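Local coordinates for sulfite reductase [ferredoxin] (Mycobacterium tuberculosis, PDB 1ZJ8), which catalyses the six-electron reduction of sulfite to sulfide with electrons from ferredoxin, using a siroheme and a [4Fe-4S] cluster, at residues V343-Q346 with L352-V355. Sequence-based numbering, arbitrary orientation.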
ATOM      1  N   VAL A 343      10.931 -12.409   0.681  1.00 30.95           N
ATOM      2  CA  VAL A 343      11.019 -13.212  -0.526  1.00 31.19           C
ATOM      3  C   VAL A 343      12.037 -14.370  -0.380  1.00 31.10           C
ATOM      4  O   VAL A 343      13.114 -14.189   0.181  1.00 30.99           O
ATOM      5  CB  VAL A 343      11.320 -12.306  -1.740  1.00 31.15           C
ATOM      6  CG1 VAL A 343      12.007 -13.066  -2.856  1.00 31.49           C
ATOM      7  CG2 VAL A 343      10.015 -11.655  -2.238  1.00 30.89           C
ATOM      8  N   GLY A 344      11.691 -15.557  -0.886  1.00 31.06           N
ATOM      9  CA  GLY A 344      12.568 -16.728  -0.774  1.00 30.90           C
ATOM     10  C   GLY A 344      12.100 -17.633   0.345  1.00 31.15           C
ATOM     11  O   GLY A 344      10.974 -17.464   0.848  1.00 32.43           O
ATOM     12  N   VAL A 345      12.946 -18.580   0.750  1.00 30.61           N
ATOM     13  CA  VAL A 345      12.563 -19.604   1.732  1.00 30.20           C
ATOM     14  C   VAL A 345      13.145 -19.250   3.079  1.00 30.12           C
ATOM     15  O   VAL A 345      14.306 -18.847   3.155  1.00 29.95           O
ATOM     16  CB  VAL A 345      13.070 -21.013   1.344  1.00 29.81           C
ATOM     17  CG1 VAL A 345      12.505 -22.047   2.291  1.00 29.92           C
ATOM     18  CG2 VAL A 345      12.701 -21.358  -0.070  1.00 29.58           C
ATOM     19  N   GLN A 346      12.349 -19.393   4.139  1.00 30.21           N
ATOM     20  CA  GLN A 346      12.855 -19.207   5.510  1.00 30.52           C
ATOM     21  C   GLN A 346      12.248 -20.202   6.495  1.00 30.75           C
ATOM     22  O   GLN A 346      11.157 -20.707   6.275  1.00 31.24           O
ATOM     23  CB  GLN A 346      12.689 -17.762   5.996  1.00 30.08           C
ATOM     24  CG  GLN A 346      11.282 -17.317   6.239  1.00 30.35           C
ATOM     25  CD  GLN A 346      11.231 -15.946   6.863  1.00 30.95           C
ATOM     26  OE1 GLN A 346      11.513 -15.795   8.056  1.00 33.53           O
ATOM     27  NE2 GLN A 346      10.861 -14.931   6.072  1.00 31.46           N
ATOM     28  N   LEU A 352       8.475 -25.712  10.253  1.00 28.66           N
ATOM     29  CA  LEU A 352       8.220 -25.803   8.826  1.00 28.70           C
ATOM     30  C   LEU A 352       8.880 -24.631   8.075  1.00 28.61           C
ATOM     31  O   LEU A 352       9.775 -23.971   8.600  1.00 28.65           O
ATOM     32  CB  LEU A 352       6.709 -25.850   8.563  1.00 29.06           C
ATOM     33  CG  LEU A 352       5.976 -26.968   9.306  1.00 29.25           C
ATOM     34  CD1 LEU A 352       4.471 -26.933   8.993  1.00 29.46           C
ATOM     35  CD2 LEU A 352       6.599 -28.330   9.001  1.00 28.46           C
ATOM     36  N   ASN A 353       8.464 -24.382   6.833  1.00 28.38           N
ATOM     37  CA  ASN A 353       9.034 -23.306   6.046  1.00 28.14           C
ATOM     38  C   ASN A 353       8.022 -22.323   5.541  1.00 28.02           C
ATOM     39  O   ASN A 353       6.885 -22.671   5.266  1.00 28.23           O
ATOM     40  CB  ASN A 353       9.740 -23.861   4.820  1.00 28.38           C
ATOM     41  CG  ASN A 353      10.907 -24.730   5.172  1.00 28.11           C
ATOM     42  OD1 ASN A 353      12.019 -24.246   5.442  1.00 25.62           O
ATOM     43  ND2 ASN A 353      10.665 -26.043   5.166  1.00 28.95           N
ATOM     44  N   ALA A 354       8.465 -21.086   5.387  1.00 28.21           N
ATOM     45  CA  ALA A 354       7.745 -20.077   4.609  1.00 28.42           C
ATOM     46  C   ALA A 354       8.466 -19.804   3.280  1.00 28.41           C
ATOM     47  O   ALA A 354       9.686 -19.666   3.242  1.00 28.51           O
ATOM     48  CB  ALA A 354       7.637 -18.767   5.401  1.00 28.71           C
ATOM     49  N   VAL A 355       7.699 -19.660   2.214  1.00 28.33           N
ATOM     50  CA  VAL A 355       8.231 -19.439   0.874  1.00 28.46           C
ATOM     51  C   VAL A 355       7.599 -18.163   0.324  1.00 28.38           C
ATOM     52  O   VAL A 355       6.385 -18.087   0.190  1.00 28.33           O
ATOM     53  CB  VAL A 355       7.865 -20.648  -0.033  1.00 28.67           C
ATOM     54  CG1 VAL A 355       8.254 -20.422  -1.484  1.00 28.16           C
ATOM     55  CG2 VAL A 355       8.505 -21.902   0.513  1.00 28.89           C
TER
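Gln346 and Ala354 face each other as a hydrogen-bonded pair in an antiparallel beta hairpin, joined by two backbone bonds. Gln346 N donates to Ala354 O over 2.8 Å, in the plane of that carbonyl, and Ala354 N returns a bond to Gln346 O at 2.9 Å. Their side chains emerge on the same face of the sheet. Gln346 CG, set between its backbone N and carbonyl carbon (chi1 69°), lies 4.0 Å from Ala354 CB; beyond CG the chain is extended and the amide leads away from the methyl, its NE2 hydrogen-bonding to His342 ND1. A methyl is all that Ala354 offers on this face, and it suits a buried place that Leu348 and Leu395 also touch.

The next pair, Val345 with Val355, is non-hydrogen-bonded. As expected of such a pair, the CA atoms are nearer, 4.4 Å between Val345 CA and Val355 CA, and Val345 CA makes a CA-H...O contact of 3.2 Å with Ala354 O. The valines, beta-branched and at home in extended chain, lie on the other face and touch through their CG2 methyls. With CG1 anti to the backbone N (chi1 -173°), Val345 also brings that methyl 3.9 Å from Asn353 OD1. The Asn353 amide is held from elsewhere: ND2 bonds both Asp399 OD1 and Ile397 O, a fitting use of its two hydrogens in a buried position. Gly344 starts its strand at phi 101°, where a CB would strike Val343 O, and its backbone bonds to Gly356.

Strand 344-347 is an outermost strand of its antiparallel sheet, in the second ferredoxin-like half domain; strand 353-357 pairs on its other side with strand 392-397, and helix 399-411 packs over the valine face through Leu402, Ile406 and Leu409.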